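Local structure of alpha-amylase inhibitor 0.19 (1HSS) at residues A56-H68 / A79-A92. The protein inhibits alpha-amylases, as a homodimeric wheat-kernel member of the cereal trypsin/alpha-amylase inhibitor family. Sequence-based numbering, arbitrary orientation.
Sequences ALYSMLDSMYKEH and AFPRCRREVVKLTA
His68 ND1 turns back to donate to Tyr65 O (2.7 Å), three residues earlier in the chain, and both residues also pack against Ala79 of segment 79-92. The imidazole thus supplies an N-H to a backbone carbonyl, while CB and CA of His68 border the Ala79 methyl. That methyl sits tightly beside the backbone, 3.1 Å from Ala79 CB to Met64 O, a fit that suits a very small side chain. Phe80 follows and wedges its ring between Met64 and Tyr65. Tyrosine suits its place by offering a flat face to the Phe80 edge, a T-shaped stack with centroids 5.0 Å apart and planes at 69°, while its OH reaches Arg85 CG on the more polar side. Beyond the other face, the Arg85 guanidinium is distant enough for at most a weak cation-pi attraction. Met64 bends at its last torsion (chi3 75°), which carries CE to within 3.3 Å of Phe80 CE1, and SD lies at the ring's edge in a Met-aromatic contact. Val88 CG1 lies over a Phe80 face and 3.6 Å from Tyr65 OH; Leu61 CD1 rests against both Val88 CG1 (4.0 Å) and Phe80 CZ. The other Leu61 methyl, CD2, reaches Ala92 CB, and Leu57 CD1 rests 3.7 Å from Ala92 O. Small Ala92 leaves room for both leucines, with Val118 of helix 116-119 packing alongside. The interface joins helix 53-67 to helix 85-92, nearly antiparallel at 150°, and to the turn before it, which the Cys28-Cys83 disulfide ties to the chain just after helix 20-27, within the disulfide-braced helical bundle of the prolamin-superfamily fold.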
loop_
_atom_site.group_PDB
_atom_site.type_symbol
_atom_site.label_atom_id
_atom_site.label_comp_id
_atom_site.label_asym_id
_atom_site.label_seq_id
_atom_site.Cartn_x
_atom_site.Cartn_y
_atom_site.Cartn_z
ATOM N N ALA A 56 9.813 -8.836 -8.716
ATOM C CA ALA A 56 9.777 -7.852 -9.800
ATOM C C ALA A 56 9.782 -6.404 -9.310
ATOM O O ALA A 56 10.525 -5.578 -9.833
ATOM C CB ALA A 56 8.594 -8.085 -10.668
ATOM N N LEU A 57 9.008 -6.120 -8.265
ATOM C CA LEU A 57 8.937 -4.780 -7.675
ATOM C C LEU A 57 10.237 -4.367 -6.973
ATOM O O LEU A 57 10.679 -3.235 -7.104
ATOM C CB LEU A 57 7.755 -4.692 -6.691
ATOM C CG LEU A 57 6.388 -4.457 -7.335
ATOM C CD1 LEU A 57 5.291 -4.782 -6.364
ATOM C CD2 LEU A 57 6.272 -3.034 -7.818
ATOM N N TYR A 58 10.841 -5.283 -6.219
ATOM C CA TYR A 58 12.139 -5.046 -5.577
ATOM C C TYR A 58 13.218 -4.678 -6.611
ATOM O O TYR A 58 13.918 -3.673 -6.472
ATOM C CB TYR A 58 12.546 -6.298 -4.807
ATOM C CG TYR A 58 13.616 -6.057 -3.802
ATOM C CD1 TYR A 58 14.951 -6.046 -4.176
ATOM C CD2 TYR A 58 13.307 -5.834 -2.481
ATOM C CE1 TYR A 58 15.961 -5.817 -3.253
ATOM C CE2 TYR A 58 14.299 -5.596 -1.546
ATOM C CZ TYR A 58 15.633 -5.589 -1.933
ATOM O OH TYR A 58 16.642 -5.362 -1.011
ATOM N N SER A 59 13.292 -5.477 -7.673
ATOM C CA SER A 59 14.199 -5.263 -8.800
ATOM C C SER A 59 13.996 -3.900 -9.444
ATOM O O SER A 59 14.960 -3.217 -9.771
ATOM C CB SER A 59 13.991 -6.366 -9.855
ATOM O OG SER A 59 14.749 -6.147 -11.033
ATOM N N MET A 60 12.740 -3.541 -9.699
ATOM C CA MET A 60 12.393 -2.223 -10.250
ATOM C C MET A 60 12.883 -1.050 -9.385
ATOM O O MET A 60 13.555 -0.156 -9.885
ATOM C CB MET A 60 10.877 -2.115 -10.426
ATOM C CG MET A 60 10.404 -0.790 -11.013
ATOM S SD MET A 60 8.665 -0.429 -10.687
ATOM C CE MET A 60 8.752 -0.105 -9.032
ATOM N N LEU A 61 12.552 -1.081 -8.088
ATOM C CA LEU A 61 12.939 -0.056 -7.116
ATOM C C LEU A 61 14.450 0.074 -6.990
ATOM O O LEU A 61 14.973 1.175 -6.875
ATOM C CB LEU A 61 12.356 -0.402 -5.749
ATOM C CG LEU A 61 12.643 0.633 -4.674
ATOM C CD1 LEU A 61 12.016 1.945 -5.101
ATOM C CD2 LEU A 61 12.099 0.155 -3.346
ATOM N N ASP A 62 15.125 -1.066 -6.909
ATOM C CA ASP A 62 16.573 -1.113 -6.857
ATOM C C ASP A 62 17.213 -0.477 -8.109
ATOM O O ASP A 62 18.046 0.416 -8.004
ATOM C CB ASP A 62 17.019 -2.575 -6.681
ATOM C CG ASP A 62 18.523 -2.717 -6.471
ATOM O OD1 ASP A 62 19.017 -2.408 -5.360
ATOM O OD2 ASP A 62 19.213 -3.148 -7.421
ATOM N N SER A 63 16.740 -0.854 -9.292
ATOM C CA SER A 63 17.177 -0.201 -10.530
ATOM C C SER A 63 16.965 1.317 -10.538
ATOM O O SER A 63 17.817 2.061 -11.012
ATOM C CB SER A 63 16.460 -0.795 -11.743
ATOM O OG SER A 63 16.562 -2.200 -11.744
ATOM N N MET A 64 15.797 1.772 -10.095
ATOM C CA MET A 64 15.509 3.196 -10.052
ATOM C C MET A 64 16.469 3.963 -9.155
ATOM O O MET A 64 16.989 5.004 -9.537
ATOM C CB MET A 64 14.062 3.411 -9.612
ATOM C CG MET A 64 13.110 2.894 -10.657
ATOM S SD MET A 64 11.385 3.198 -10.358
ATOM C CE MET A 64 11.267 4.882 -10.742
ATOM N N TYR A 65 16.790 3.381 -8.010
ATOM C CA TYR A 65 17.734 3.982 -7.078
ATOM C C TYR A 65 19.175 3.902 -7.525
ATOM O O TYR A 65 19.973 4.783 -7.220
ATOM C CB TYR A 65 17.602 3.325 -5.721
ATOM C CG TYR A 65 16.612 4.031 -4.867
ATOM C CD1 TYR A 65 16.679 5.404 -4.712
ATOM C CD2 TYR A 65 15.613 3.339 -4.212
ATOM C CE1 TYR A 65 15.783 6.075 -3.906
ATOM C CE2 TYR A 65 14.702 3.999 -3.410
ATOM C CZ TYR A 65 14.802 5.368 -3.251
ATOM O OH TYR A 65 13.990 6.023 -2.361
ATOM N N LYS A 66 19.507 2.822 -8.220
ATOM C CA LYS A 66 20.870 2.577 -8.679
ATOM C C LYS A 66 21.216 3.299 -9.974
ATOM O O LYS A 66 22.389 3.445 -10.312
ATOM C CB LYS A 66 21.103 1.079 -8.851
ATOM C CG LYS A 66 22.052 0.488 -7.825
ATOM C CD LYS A 66 21.331 -0.377 -6.801
ATOM C CE LYS A 66 21.698 0.014 -5.371
ATOM N NZ LYS A 66 21.180 1.369 -5.001
ATOM N N GLU A 67 20.195 3.726 -10.710
ATOM C CA GLU A 67 20.394 4.656 -11.813
ATOM C C GLU A 67 20.349 6.115 -11.327
ATOM O O GLU A 67 21.262 6.903 -11.617
ATOM C CB GLU A 67 19.346 4.419 -12.909
ATOM C CG GLU A 67 19.443 5.370 -14.115
ATOM C CD GLU A 67 20.883 5.612 -14.601
ATOM O OE1 GLU A 67 21.553 4.634 -15.012
ATOM O OE2 GLU A 67 21.332 6.789 -14.597
ATOM N N HIS A 68 19.357 6.430 -10.491
ATOM C CA HIS A 68 19.139 7.781 -9.941
ATOM C C HIS A 68 19.564 8.962 -10.825
ATOM O O HIS A 68 19.392 10.129 -10.449
ATOM C CB HIS A 68 19.771 7.915 -8.534
ATOM C CG HIS A 68 21.257 7.690 -8.493
ATOM N ND1 HIS A 68 21.839 6.689 -7.744
ATOM C CD2 HIS A 68 22.281 8.340 -9.104
ATOM C CE1 HIS A 68 23.150 6.721 -7.903
ATOM N NE2 HIS A 68 23.444 7.713 -8.727
ATOM N N ALA A 79 16.237 9.757 -7.892
ATOM C CA ALA A 79 15.383 8.873 -8.683
ATOM C C ALA A 79 13.898 9.254 -8.550
ATOM O O ALA A 79 13.107 9.028 -9.476
ATOM C CB ALA A 79 15.609 7.416 -8.272
ATOM N N PHE A 80 13.554 9.923 -7.445
ATOM C CA PHE A 80 12.163 10.264 -7.136
ATOM C C PHE A 80 11.940 11.722 -6.761
ATOM O O PHE A 80 12.125 12.114 -5.605
ATOM C CB PHE A 80 11.662 9.368 -6.022
ATOM C CG PHE A 80 11.808 7.932 -6.331
ATOM C CD1 PHE A 80 10.909 7.316 -7.186
ATOM C CD2 PHE A 80 12.942 7.244 -5.935
ATOM C CE1 PHE A 80 11.140 6.058 -7.645
ATOM C CE2 PHE A 80 13.182 5.976 -6.394
ATOM C CZ PHE A 80 12.288 5.379 -7.248
ATOM N N PRO A 81 11.604 12.562 -7.759
ATOM C CA PRO A 81 11.518 14.018 -7.583
ATOM C C PRO A 81 10.332 14.412 -6.713
ATOM O O PRO A 81 9.204 14.007 -6.972
ATOM C CB PRO A 81 11.370 14.552 -9.017
ATOM C CG PRO A 81 11.798 13.402 -9.916
ATOM C CD PRO A 81 11.363 12.181 -9.164
ATOM N N ARG A 82 10.622 15.116 -5.625
ATOM C CA ARG A 82 9.595 15.578 -4.689
ATOM C C ARG A 82 9.028 14.465 -3.801
ATOM O O ARG A 82 8.062 14.689 -3.056
ATOM C CB ARG A 82 8.459 16.291 -5.437
ATOM C CG ARG A 82 8.812 17.695 -5.923
ATOM C CD ARG A 82 8.083 18.045 -7.225
ATOM N NE ARG A 82 9.006 18.196 -8.352
ATOM C CZ ARG A 82 8.983 17.451 -9.456
ATOM N NH1 ARG A 82 8.061 16.504 -9.620
ATOM N NH2 ARG A 82 9.885 17.660 -10.407
ATOM N N CYS A 83 9.734 13.335 -3.756
ATOM C CA CYS A 83 9.354 12.211 -2.904
ATOM C C CYS A 83 10.313 11.892 -1.767
ATOM O O CYS A 83 11.528 11.826 -1.951
ATOM C CB CYS A 83 9.166 10.951 -3.726
ATOM S SG CYS A 83 7.809 11.126 -4.872
ATOM N N ARG A 84 9.718 11.517 -0.642
ATOM C CA ARG A 84 10.449 11.060 0.528
ATOM C C ARG A 84 10.804 9.583 0.440
ATOM O O ARG A 84 9.943 8.744 0.185
ATOM C CB ARG A 84 9.612 11.280 1.777
ATOM C CG ARG A 84 9.088 12.677 1.932
ATOM C CD ARG A 84 8.449 12.837 3.276
ATOM N NE ARG A 84 7.880 14.164 3.395
ATOM C CZ ARG A 84 7.608 14.741 4.551
ATOM N NH1 ARG A 84 7.846 14.079 5.679
ATOM N NH2 ARG A 84 7.074 15.961 4.563
ATOM N N ARG A 85 12.028 9.267 0.843
ATOM C CA ARG A 85 12.539 7.897 0.895
ATOM C C ARG A 85 11.540 6.898 1.490
ATOM O O ARG A 85 11.222 5.879 0.894
ATOM C CB ARG A 85 13.835 7.890 1.717
ATOM C CG ARG A 85 14.981 7.072 1.131
ATOM C CD ARG A 85 15.075 5.662 1.748
ATOM N NE ARG A 85 16.115 4.849 1.103
ATOM C CZ ARG A 85 16.732 3.812 1.664
ATOM N NH1 ARG A 85 16.394 3.399 2.883
ATOM N NH2 ARG A 85 17.692 3.185 0.993
ATOM N N GLU A 86 10.981 7.258 2.635
ATOM C CA GLU A 86 10.062 6.385 3.367
ATOM C C GLU A 86 8.772 6.086 2.581
ATOM O O GLU A 86 8.346 4.932 2.495
ATOM C CB GLU A 86 9.702 7.009 4.730
ATOM C CG GLU A 86 10.753 7.981 5.329
ATOM C CD GLU A 86 10.638 9.439 4.819
ATOM O OE1 GLU A 86 9.601 10.107 5.078
ATOM O OE2 GLU A 86 11.628 9.938 4.220
ATOM N N VAL A 87 8.172 7.126 1.991
ATOM C CA VAL A 87 6.919 6.960 1.263
ATOM C C VAL A 87 7.153 6.291 -0.089
ATOM O O VAL A 87 6.350 5.465 -0.507
ATOM C CB VAL A 87 6.137 8.304 1.079
ATOM C CG1 VAL A 87 6.279 9.191 2.308
ATOM C CG2 VAL A 87 6.611 9.021 -0.134
ATOM N N VAL A 88 8.326 6.514 -0.676
ATOM C CA VAL A 88 8.707 5.823 -1.905
ATOM C C VAL A 88 8.680 4.299 -1.739
ATOM O O VAL A 88 8.013 3.609 -2.502
ATOM C CB VAL A 88 10.120 6.276 -2.428
ATOM C CG1 VAL A 88 10.653 5.309 -3.486
ATOM C CG2 VAL A 88 10.032 7.656 -3.031
ATOM N N LYS A 89 9.319 3.765 -0.707
ATOM C CA LYS A 89 9.391 2.310 -0.603
ATOM C C LYS A 89 8.114 1.721 -0.043
ATOM O O LYS A 89 7.755 0.605 -0.394
ATOM C CB LYS A 89 10.610 1.843 0.207
ATOM C CG LYS A 89 10.628 2.334 1.621
ATOM C CD LYS A 89 11.853 1.826 2.365
ATOM C CE LYS A 89 13.021 2.786 2.216
ATOM N NZ LYS A 89 13.263 3.118 0.772
ATOM N N LEU A 90 7.353 2.530 0.692
ATOM C CA LEU A 90 6.006 2.167 1.105
ATOM C C LEU A 90 5.047 2.122 -0.074
ATOM O O LEU A 90 4.165 1.271 -0.120
ATOM C CB LEU A 90 5.494 3.164 2.119
ATOM C CG LEU A 90 4.920 2.577 3.398
ATOM C CD1 LEU A 90 5.929 1.644 4.051
ATOM C CD2 LEU A 90 4.572 3.722 4.337
ATOM N N THR A 91 5.193 3.049 -1.012
ATOM C CA THR A 91 4.362 3.084 -2.234
ATOM C C THR A 91 4.667 1.905 -3.193
ATOM O O THR A 91 3.781 1.133 -3.577
ATOM C CB THR A 91 4.557 4.435 -2.992
ATOM O OG1 THR A 91 4.274 5.517 -2.104
ATOM C CG2 THR A 91 3.656 4.536 -4.211
ATOM N N ALA A 92 5.948 1.661 -3.415
ATOM C CA ALA A 92 6.357 0.523 -4.206
ATOM C C ALA A 92 5.849 -0.821 -3.616
ATOM O O ALA A 92 5.360 -1.681 -4.353
ATOM C CB ALA A 92 7.886 0.530 -4.350
#